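Local coordinates for DNA repair protein XRCC1 (Mus musculus, PDB 3PC6) that serves as a scaffold that assembles protein complexes for DNA single-strand break repair, the chain here being its second BRCT domain, at residues G10-L15 with N43-F48; Q47-A52 with P67-V72; F71-W76 with Y92-Q97. All blocks are in the same frame, centred on the assembly; numbering follows the deposited sequence.

Interaction 1 of 3, residues G10-L15 with N43-F48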
loop_
_atom_site.group_PDB
_atom_site.type_symbol
_atom_site.label_atom_id
_atom_site.label_comp_id
_atom_site.label_asym_id
_atom_site.label_seq_id
_atom_site.Cartn_x
_atom_site.Cartn_y
_atom_site.Cartn_z
ATOM N N GLY B 10 -9.500 3.900 -9.749
ATOM C CA GLY B 10 -10.853 3.372 -9.835
ATOM C C GLY B 10 -10.965 1.852 -9.900
ATOM O O GLY B 10 -12.064 1.312 -9.951
ATOM N N LYS B 11 -9.834 1.155 -9.894
ATOM C CA LYS B 11 -9.845 -0.307 -9.985
ATOM C C LYS B 11 -9.605 -0.959 -8.620
ATOM O O LYS B 11 -8.696 -0.565 -7.903
ATOM C CB LYS B 11 -8.785 -0.773 -10.980
ATOM C CG LYS B 11 -9.009 -0.249 -12.391
ATOM C CD LYS B 11 -8.182 -1.018 -13.400
ATOM C CE LYS B 11 -8.335 -0.423 -14.789
ATOM N NZ LYS B 11 -9.752 -0.115 -15.106
ATOM N N HIS B 12 -10.412 -1.962 -8.280
ATOM C CA HIS B 12 -10.313 -2.630 -6.984
ATOM C C HIS B 12 -9.752 -4.041 -7.093
ATOM O O HIS B 12 -10.213 -4.829 -7.918
ATOM C CB HIS B 12 -11.680 -2.659 -6.310
ATOM C CG HIS B 12 -12.244 -1.296 -6.062
ATOM N ND1 HIS B 12 -12.204 -0.689 -4.825
ATOM C CD2 HIS B 12 -12.835 -0.409 -6.898
ATOM C CE1 HIS B 12 -12.757 0.509 -4.907
ATOM N NE2 HIS B 12 -13.147 0.704 -6.154
ATOM N N PHE B 13 -8.752 -4.343 -6.260
ATOM C CA PHE B 13 -8.036 -5.615 -6.325
ATOM C C PHE B 13 -8.194 -6.393 -5.026
ATOM O O PHE B 13 -8.239 -5.804 -3.943
ATOM C CB PHE B 13 -6.533 -5.378 -6.554
ATOM C CG PHE B 13 -6.212 -4.595 -7.803
ATOM C CD1 PHE B 13 -6.495 -3.236 -7.884
ATOM C CD2 PHE B 13 -5.598 -5.212 -8.876
ATOM C CE1 PHE B 13 -6.193 -2.510 -9.031
ATOM C CE2 PHE B 13 -5.296 -4.504 -10.024
ATOM C CZ PHE B 13 -5.592 -3.145 -10.103
ATOM N N PHE B 14 -8.270 -7.711 -5.142
ATOM C CA PHE B 14 -8.160 -8.614 -4.005
ATOM C C PHE B 14 -6.973 -9.545 -4.265
ATOM O O PHE B 14 -6.894 -10.179 -5.314
ATOM C CB PHE B 14 -9.441 -9.429 -3.846
ATOM C CG PHE B 14 -9.395 -10.415 -2.720
ATOM C CD1 PHE B 14 -9.673 -10.020 -1.422
ATOM C CD2 PHE B 14 -9.090 -11.749 -2.960
ATOM C CE1 PHE B 14 -9.636 -10.941 -0.377
ATOM C CE2 PHE B 14 -9.046 -12.671 -1.929
ATOM C CZ PHE B 14 -9.316 -12.262 -0.631
ATOM N N LEU B 15 -6.029 -9.606 -3.333
ATOM C CA LEU B 15 -4.874 -10.477 -3.509
ATOM C C LEU B 15 -5.199 -11.834 -2.894
ATOM O O LEU B 15 -5.364 -11.978 -1.679
ATOM C CB LEU B 15 -3.606 -9.854 -2.889
ATOM C CG LEU B 15 -3.236 -8.461 -3.443
ATOM C CD1 LEU B 15 -1.926 -7.938 -2.813
ATOM C CD2 LEU B 15 -3.128 -8.449 -4.969
ATOM N N ASN B 43 -15.601 -8.577 -1.621
ATOM C CA ASN B 43 -16.883 -7.898 -1.544
ATOM C C ASN B 43 -17.335 -7.411 -2.916
ATOM O O ASN B 43 -16.681 -7.678 -3.925
ATOM C CB ASN B 43 -16.820 -6.751 -0.532
ATOM C CG ASN B 43 -15.725 -5.756 -0.847
ATOM O OD1 ASN B 43 -15.574 -5.329 -1.990
ATOM N ND2 ASN B 43 -14.955 -5.371 0.170
ATOM N N GLU B 44 -18.453 -6.691 -2.941
ATOM C CA GLU B 44 -19.088 -6.279 -4.188
ATOM C C GLU B 44 -18.199 -5.367 -5.013
ATOM O O GLU B 44 -18.360 -5.277 -6.231
ATOM C CB GLU B 44 -20.421 -5.573 -3.902
ATOM N N ARG B 45 -17.264 -4.692 -4.347
ATOM C CA ARG B 45 -16.403 -3.712 -5.007
ATOM C C ARG B 45 -15.227 -4.338 -5.756
ATOM O O ARG B 45 -14.632 -3.695 -6.621
ATOM C CB ARG B 45 -15.884 -2.667 -4.003
ATOM C CG ARG B 45 -16.980 -1.882 -3.294
ATOM C CD ARG B 45 -16.428 -0.648 -2.584
ATOM N NE ARG B 45 -15.406 -0.980 -1.589
ATOM C CZ ARG B 45 -15.668 -1.484 -0.386
ATOM N NH1 ARG B 45 -16.922 -1.730 -0.023
ATOM N NH2 ARG B 45 -14.678 -1.752 0.457
ATOM N N VAL B 46 -14.881 -5.577 -5.415
ATOM C CA VAL B 46 -13.754 -6.253 -6.063
ATOM C C VAL B 46 -13.975 -6.452 -7.575
ATOM O O VAL B 46 -15.041 -6.892 -8.007
ATOM C CB VAL B 46 -13.443 -7.609 -5.389
ATOM C CG1 VAL B 46 -12.341 -8.361 -6.148
ATOM C CG2 VAL B 46 -13.049 -7.394 -3.929
ATOM N N GLN B 47 -12.956 -6.115 -8.364
ATOM C CA GLN B 47 -12.990 -6.288 -9.803
ATOM C C GLN B 47 -11.928 -7.274 -10.310
ATOM O O GLN B 47 -12.167 -7.997 -11.283
ATOM C CB GLN B 47 -12.845 -4.930 -10.488
ATOM C CG GLN B 47 -13.949 -3.950 -10.096
ATOM C CD GLN B 47 -13.639 -2.514 -10.488
ATOM O OE1 GLN B 47 -12.494 -2.079 -10.422
ATOM N NE2 GLN B 47 -14.665 -1.772 -10.894
ATOM N N PHE B 48 -10.769 -7.300 -9.646
ATOM C CA PHE B 48 -9.658 -8.166 -10.033
ATOM C C PHE B 48 -9.170 -9.009 -8.862
ATOM O O PHE B 48 -8.793 -8.481 -7.823
ATOM C CB PHE B 48 -8.485 -7.344 -10.585
ATOM C CG PHE B 48 -8.869 -6.496 -11.750
ATOM C CD1 PHE B 48 -9.233 -5.175 -11.568
ATOM C CD2 PHE B 48 -8.941 -7.047 -13.028
ATOM C CE1 PHE B 48 -9.635 -4.392 -12.647
ATOM C CE2 PHE B 48 -9.337 -6.268 -14.120
ATOM C CZ PHE B 48 -9.690 -4.941 -13.926
#

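Interaction 2 of 3, residues Q47-A52 with P67-V72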
loop_
_atom_site.group_PDB
_atom_site.type_symbol
_atom_site.label_atom_id
_atom_site.label_comp_id
_atom_site.label_asym_id
_atom_site.label_seq_id
_atom_site.Cartn_x
_atom_site.Cartn_y
_atom_site.Cartn_z
ATOM N N GLN B 47 -12.956 -6.115 -8.364
ATOM C CA GLN B 47 -12.990 -6.288 -9.803
ATOM C C GLN B 47 -11.928 -7.274 -10.310
ATOM O O GLN B 47 -12.167 -7.997 -11.283
ATOM C CB GLN B 47 -12.845 -4.930 -10.488
ATOM C CG GLN B 47 -13.949 -3.950 -10.096
ATOM C CD GLN B 47 -13.639 -2.514 -10.488
ATOM O OE1 GLN B 47 -12.494 -2.079 -10.422
ATOM N NE2 GLN B 47 -14.665 -1.772 -10.894
ATOM N N PHE B 48 -10.769 -7.300 -9.646
ATOM C CA PHE B 48 -9.658 -8.166 -10.033
ATOM C C PHE B 48 -9.170 -9.009 -8.862
ATOM O O PHE B 48 -8.793 -8.481 -7.823
ATOM C CB PHE B 48 -8.485 -7.344 -10.585
ATOM C CG PHE B 48 -8.869 -6.496 -11.750
ATOM C CD1 PHE B 48 -9.233 -5.175 -11.568
ATOM C CD2 PHE B 48 -8.941 -7.047 -13.028
ATOM C CE1 PHE B 48 -9.635 -4.392 -12.647
ATOM C CE2 PHE B 48 -9.337 -6.268 -14.120
ATOM C CZ PHE B 48 -9.690 -4.941 -13.926
ATOM N N VAL B 49 -9.198 -10.319 -9.052
ATOM C CA VAL B 49 -8.640 -11.278 -8.100
ATOM C C VAL B 49 -7.277 -11.718 -8.633
ATOM O O VAL B 49 -7.189 -12.325 -9.710
ATOM C CB VAL B 49 -9.577 -12.489 -7.964
ATOM C CG1 VAL B 49 -8.964 -13.564 -7.065
ATOM C CG2 VAL B 49 -10.938 -12.034 -7.435
ATOM N N ILE B 50 -6.219 -11.367 -7.910
ATOM C CA ILE B 50 -4.858 -11.704 -8.319
ATOM C C ILE B 50 -4.428 -12.975 -7.613
ATOM O O ILE B 50 -4.495 -13.054 -6.389
ATOM C CB ILE B 50 -3.861 -10.588 -7.967
ATOM C CG1 ILE B 50 -4.361 -9.229 -8.470
ATOM C CG2 ILE B 50 -2.471 -10.931 -8.495
ATOM C CD1 ILE B 50 -4.609 -9.135 -9.986
ATOM N N THR B 51 -4.013 -13.975 -8.383
ATOM C CA THR B 51 -3.667 -15.276 -7.815
ATOM C C THR B 51 -2.493 -15.946 -8.531
ATOM O O THR B 51 -2.430 -15.949 -9.757
ATOM C CB THR B 51 -4.874 -16.238 -7.827
ATOM O OG1 THR B 51 -4.448 -17.551 -7.440
ATOM C CG2 THR B 51 -5.517 -16.303 -9.213
ATOM N N ALA B 52 -1.576 -16.519 -7.756
ATOM C CA ALA B 52 -0.482 -17.312 -8.321
ATOM C C ALA B 52 -0.788 -18.827 -8.257
ATOM O O ALA B 52 0.021 -19.653 -8.686
ATOM C CB ALA B 52 0.827 -17.002 -7.575
ATOM N N PRO B 67 -20.600 -11.182 -10.787
ATOM C CA PRO B 67 -20.342 -11.731 -12.125
ATOM C C PRO B 67 -19.331 -10.944 -12.965
ATOM O O PRO B 67 -18.941 -11.415 -14.031
ATOM C CB PRO B 67 -21.730 -11.713 -12.781
ATOM C CG PRO B 67 -22.687 -11.781 -11.626
ATOM C CD PRO B 67 -22.038 -10.971 -10.543
ATOM N N SER B 68 -18.900 -9.777 -12.500
ATOM C CA SER B 68 -17.925 -8.986 -13.258
ATOM C C SER B 68 -16.457 -9.327 -12.939
ATOM O O SER B 68 -15.543 -8.799 -13.563
ATOM C CB SER B 68 -18.167 -7.490 -13.053
ATOM O OG SER B 68 -17.886 -7.107 -11.721
ATOM N N LEU B 69 -16.240 -10.206 -11.969
ATOM C CA LEU B 69 -14.887 -10.528 -11.507
ATOM C C LEU B 69 -13.978 -10.998 -12.633
ATOM O O LEU B 69 -14.402 -11.745 -13.520
ATOM C CB LEU B 69 -14.943 -11.636 -10.446
ATOM C CG LEU B 69 -15.349 -11.283 -9.022
ATOM C CD1 LEU B 69 -15.403 -12.552 -8.178
ATOM C CD2 LEU B 69 -14.353 -10.277 -8.428
ATOM N N ALA B 70 -12.726 -10.565 -12.582
ATOM C CA ALA B 70 -11.687 -11.078 -13.468
ATOM C C ALA B 70 -10.592 -11.691 -12.612
ATOM O O ALA B 70 -10.188 -11.104 -11.607
ATOM C CB ALA B 70 -11.114 -9.963 -14.305
ATOM N N PHE B 71 -10.110 -12.861 -13.016
ATOM C CA PHE B 71 -9.041 -13.554 -12.288
ATOM C C PHE B 71 -7.757 -13.457 -13.097
ATOM O O PHE B 71 -7.753 -13.773 -14.296
ATOM C CB PHE B 71 -9.453 -15.012 -12.058
ATOM C CG PHE B 71 -10.757 -15.140 -11.308
ATOM C CD1 PHE B 71 -11.964 -15.071 -11.973
ATOM C CD2 PHE B 71 -10.762 -15.259 -9.924
ATOM C CE1 PHE B 71 -13.160 -15.159 -11.280
ATOM C CE2 PHE B 71 -11.953 -15.337 -9.222
ATOM C CZ PHE B 71 -13.152 -15.284 -9.906
ATOM N N VAL B 72 -6.678 -13.004 -12.459
ATOM C CA VAL B 72 -5.466 -12.631 -13.189
ATOM C C VAL B 72 -4.189 -13.034 -12.459
ATOM O O VAL B 72 -4.150 -13.025 -11.230
ATOM C CB VAL B 72 -5.401 -11.109 -13.383
ATOM C CG1 VAL B 72 -4.390 -10.748 -14.475
ATOM C CG2 VAL B 72 -6.772 -10.551 -13.690
HETATM O O HOH W 1 -13.438 -7.039 -13.419
#

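Interaction 3 of 3, residues F71-W76 with Y92-Q97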
loop_
_atom_site.group_PDB
_atom_site.type_symbol
_atom_site.label_atom_id
_atom_site.label_comp_id
_atom_site.label_asym_id
_atom_site.label_seq_id
_atom_site.Cartn_x
_atom_site.Cartn_y
_atom_site.Cartn_z
ATOM N N PHE B 71 -10.110 -12.861 -13.016
ATOM C CA PHE B 71 -9.041 -13.554 -12.288
ATOM C C PHE B 71 -7.757 -13.457 -13.097
ATOM O O PHE B 71 -7.753 -13.773 -14.296
ATOM C CB PHE B 71 -9.453 -15.012 -12.058
ATOM C CG PHE B 71 -10.757 -15.140 -11.308
ATOM C CD1 PHE B 71 -11.964 -15.071 -11.973
ATOM C CD2 PHE B 71 -10.762 -15.259 -9.924
ATOM C CE1 PHE B 71 -13.160 -15.159 -11.280
ATOM C CE2 PHE B 71 -11.953 -15.337 -9.222
ATOM C CZ PHE B 71 -13.152 -15.284 -9.906
ATOM N N VAL B 72 -6.678 -13.004 -12.459
ATOM C CA VAL B 72 -5.466 -12.631 -13.189
ATOM C C VAL B 72 -4.189 -13.034 -12.459
ATOM O O VAL B 72 -4.150 -13.025 -11.230
ATOM C CB VAL B 72 -5.401 -11.109 -13.383
ATOM C CG1 VAL B 72 -4.390 -10.748 -14.475
ATOM C CG2 VAL B 72 -6.772 -10.551 -13.690
ATOM N N ARG B 73 -3.148 -13.364 -13.227
ATOM C CA ARG B 73 -1.814 -13.666 -12.687
ATOM C C ARG B 73 -1.070 -12.405 -12.230
ATOM O O ARG B 73 -1.222 -11.344 -12.816
ATOM C CB ARG B 73 -0.969 -14.395 -13.742
ATOM C CG ARG B 73 -1.500 -15.806 -14.115
ATOM C CD ARG B 73 -1.599 -16.660 -12.865
ATOM N NE ARG B 73 -1.953 -18.050 -13.147
ATOM C CZ ARG B 73 -2.421 -18.891 -12.233
ATOM N NH1 ARG B 73 -2.601 -18.474 -10.986
ATOM N NH2 ARG B 73 -2.725 -20.144 -12.568
ATOM N N PRO B 74 -0.236 -12.527 -11.184
ATOM C CA PRO B 74 0.501 -11.337 -10.726
ATOM C C PRO B 74 1.417 -10.726 -11.800
ATOM O O PRO B 74 1.713 -9.531 -11.731
ATOM C CB PRO B 74 1.301 -11.840 -9.518
ATOM C CG PRO B 74 1.205 -13.340 -9.538
ATOM C CD PRO B 74 -0.037 -13.697 -10.313
ATOM N N ARG B 75 1.847 -11.513 -12.785
ATOM C CA ARG B 75 2.646 -10.966 -13.885
ATOM C C ARG B 75 1.972 -9.757 -14.557
ATOM O O ARG B 75 2.649 -8.880 -15.089
ATOM C CB ARG B 75 2.981 -12.044 -14.929
ATOM C CG ARG B 75 3.762 -11.524 -16.142
ATOM C CD ARG B 75 5.148 -10.979 -15.750
ATOM N NE ARG B 75 6.058 -12.040 -15.323
ATOM C CZ ARG B 75 7.273 -11.836 -14.813
ATOM N NH1 ARG B 75 7.734 -10.602 -14.652
ATOM N NH2 ARG B 75 8.027 -12.869 -14.459
ATOM N N TRP B 76 0.642 -9.709 -14.548
ATOM C CA TRP B 76 -0.072 -8.565 -15.122
ATOM C C TRP B 76 0.362 -7.250 -14.460
ATOM O O TRP B 76 0.658 -6.266 -15.137
ATOM C CB TRP B 76 -1.572 -8.739 -14.931
ATOM C CG TRP B 76 -2.421 -7.571 -15.336
ATOM C CD1 TRP B 76 -2.335 -6.850 -16.491
ATOM C CD2 TRP B 76 -3.534 -7.030 -14.609
ATOM N NE1 TRP B 76 -3.314 -5.882 -16.519
ATOM C CE2 TRP B 76 -4.062 -5.972 -15.377
ATOM C CE3 TRP B 76 -4.129 -7.335 -13.379
ATOM C CZ2 TRP B 76 -5.156 -5.221 -14.959
ATOM C CZ3 TRP B 76 -5.224 -6.591 -12.970
ATOM C CH2 TRP B 76 -5.724 -5.545 -13.757
ATOM N N TYR B 92 -3.302 -12.227 -19.180
ATOM C CA TYR B 92 -2.768 -12.870 -17.981
ATOM C C TYR B 92 -3.868 -13.563 -17.190
ATOM O O TYR B 92 -3.724 -13.824 -15.992
ATOM C CB TYR B 92 -2.087 -11.806 -17.098
ATOM C CG TYR B 92 -1.045 -10.999 -17.837
ATOM C CD1 TYR B 92 0.261 -11.464 -17.958
ATOM C CD2 TYR B 92 -1.363 -9.778 -18.423
ATOM C CE1 TYR B 92 1.222 -10.738 -18.642
ATOM C CE2 TYR B 92 -0.408 -9.045 -19.110
ATOM C CZ TYR B 92 0.885 -9.537 -19.215
ATOM O OH TYR B 92 1.853 -8.827 -19.885
ATOM N N GLY B 93 -4.971 -13.861 -17.864
ATOM C CA GLY B 93 -6.120 -14.455 -17.218
ATOM C C GLY B 93 -5.873 -15.822 -16.616
ATOM O O GLY B 93 -4.958 -16.557 -17.010
ATOM N N VAL B 94 -6.717 -16.162 -15.651
ATOM C CA VAL B 94 -6.674 -17.464 -14.996
ATOM C C VAL B 94 -8.029 -18.124 -15.210
ATOM O O VAL B 94 -9.066 -17.504 -14.966
ATOM C CB VAL B 94 -6.451 -17.313 -13.479
ATOM C CG1 VAL B 94 -6.332 -18.676 -12.799
ATOM C CG2 VAL B 94 -5.215 -16.435 -13.194
ATOM N N VAL B 95 -8.018 -19.379 -15.649
ATOM C CA VAL B 95 -9.251 -20.117 -15.905
ATOM C C VAL B 95 -9.134 -21.523 -15.326
ATOM O O VAL B 95 -8.026 -22.010 -15.088
ATOM C CB VAL B 95 -9.546 -20.202 -17.412
ATOM C CG1 VAL B 95 -9.783 -18.802 -17.991
ATOM C CG2 VAL B 95 -8.400 -20.917 -18.143
ATOM N N PRO B 96 -10.279 -22.165 -15.051
ATOM C CA PRO B 96 -10.255 -23.562 -14.618
ATOM C C PRO B 96 -9.646 -24.417 -15.721
ATOM O O PRO B 96 -9.842 -24.131 -16.895
ATOM C CB PRO B 96 -11.739 -23.922 -14.480
ATOM C CG PRO B 96 -12.485 -22.661 -14.507
ATOM C CD PRO B 96 -11.650 -21.665 -15.249
ATOM N N GLN B 97 -8.896 -25.446 -15.356
ATOM C CA GLN B 97 -8.364 -26.353 -16.365
ATOM C C GLN B 97 -9.054 -27.711 -16.290
ATOM O O GLN B 97 -9.602 -28.080 -15.249
ATOM C CB GLN B 97 -6.847 -26.497 -16.219
ATOM C CG GLN B 97 -6.078 -25.244 -16.633
ATOM C CD GLN B 97 -4.589 -25.358 -16.379
ATOM O OE1 GLN B 97 -3.778 -25.193 -17.291
ATOM N NE2 GLN B 97 -4.221 -25.647 -15.137
HETATM O O HOH W 2 -2.876 -18.312 -16.296
#

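Interaction 1 of 3, residues G10-L15 with N43-F48
The carbonyl oxygen of H12 is gripped by two successive amides of residues 43-48, a compact example of how a loop becomes a strand. F48 N donates to H12 O over 3.1 Å, nearly along the C=O axis. Q47 N, also 3.1 Å from H12 O, approaches instead from above the carbonyl plane, 39° out of it. The Q47 side chain then returns to the same residue. With CD anti to CA (chi2 166°) the chain is extended beyond CG, and OE1 accepts from H12 N at 3.0 Å. Both backbone polar groups of H12 are thus held by Q47, whose OE1 also sits in plane at the edge of the imidazole, while R45 CB lies over one face of that ring. The polar ends of H12 and R45 turn to a common partner: E39 accepts from H12 ND1 and forms a salt bridge with R45 NH2.

Two residues further along, F14 N donates to F48 O at 2.8 Å, completing the parallel bridge between F13 and F48. The phenyl groups of that pair run side by side and point the same way, their planes 31° apart, with F48 CD1 over the rim of one F13 face. K11 extends the apolar patch, its CD 3.7 Å from F48 CE1. F14 CB rests 3.9 Å from V46 CG1. A type I beta turn from N43 to V46, with an Asx turn at N43, leads into Q47 and F48. The whole is the start of a strand pairing, where 48-51 joins 12-16 in the central parallel sheet of the BRCT fold.

Interaction 2 of 3, residues Q47-A52 with P67-V72
S68 and Q47 meet through a water, which donates to both carbonyl oxygens and lies 2.7 Å from S68 O; it bridges the backbones just ahead of their direct pairing. L69 follows, and its CD2 touches V49 CG2 at 4.0 Å, the two side chains crossing at a slant. With A70 the parallel strands engage: A70 N donates to Q47 O, and A70 O receives V49 N at 2.9 Å. The methyl of A70 meets F48 at CD2, 3.9 Å from A70 CB, on the face of the sheet that also carries I50 and V72.

F71 and V49 share the other face. Their side chains run alongside each other in the same direction, and F71 CG, anti to its own carbonyl carbon (chi1 -57°), leads to a ring whose CD2 comes within 3.6 Å of V49 CB. V49 CG1 and CG2 reach the same CD2-CE2 side of the ring, and F59 adds another aromatic neighbour to F71. An alanine at V49 would probably leave L69 CD2 without the V49 methyl it touches and open a gap beside the F71 ring, which would keep only CB of that side chain as a neighbour on this strand.

V72 closes the pairing. V72 N donates to V49 O, and V72 O accepts from T51 N at 3.0 Å. Its CB lies 4.0 Å from I50 CD1, whereas V72 CG2 comes to the F48 ring at the edge, near its plane. Strands running in the same direction, with helix 59-65 on the connection between them, make this a beta-alpha-beta unit of the BRCT domain.

Interaction 3 of 3, residues F71-W76 with Y92-Q97
Y92 and W76 meet where the tail beyond helix 75-83 folds back on edge strand 70-72 of the BRCT sheet, W76 being the tryptophan characteristic of this fold's last helix. The Y92 ring lies over the start of that helix. W76 CA sits 3.8 Å from the ring centroid and only 15° off its normal, a CH-pi contact over the face. The two side chains cross at about a right angle, with W76 CD1 3.6 Å from Y92 CD2. R75 adds its aliphatic part, CG approaching Y92 CE1 at 3.6 Å. On the strand side V72 CG1 packs on Y92 CB.

The second apolar group of the tail is V94. Its CB faces F71 CB, while CG2 lies over one face of the R73 guanidinium, 3.5 Å above the plane and toward its rim. R73 bends at chi2 (-57°), which places CD beside the same methyl.

Two backbone hydrogen bonds hold these side chains in position, flanking a single bridge between V72 and G93. R73 N donates to Y92 O at 2.9 Å. V94 N, 2.9 Å from F71 O, comes from above the carbonyl plane, 47° out of it. Pairing of this kind illustrates how a tail without regular secondary structure can still be tied to an edge strand.

Farther out, R73 NH1 donates to the carbonyls of T51 and Q53, which fixes the guanidinium against V94, and W76 NE1 is bonded to L87 O. R73 NE turns to the tail through a water: this water donates to G93 O at 2.8 Å and accepts from R73 NE at 3.3 Å.

From the N terminus the three contacts follow in series, handing on from one to the next rather than nesting or crossing. Interaction 1 closes the loop that carries helix 23-33 and strand 37-38, setting 48-51 beside 12-16. Interaction 2 starts on its last residues, Q47 and F48, and closes the shorter excursion through helix 59-65, adding strand 70-72. Interaction 3 takes over at F71 and V72 and brings the tail back past helix 75-83 to that edge. Cross-links make one body of them: F14 O with I50 N, T51 O with R73 NH1, and W76 packed against F13 and F48, which ties the last helix to the centre of the sheet.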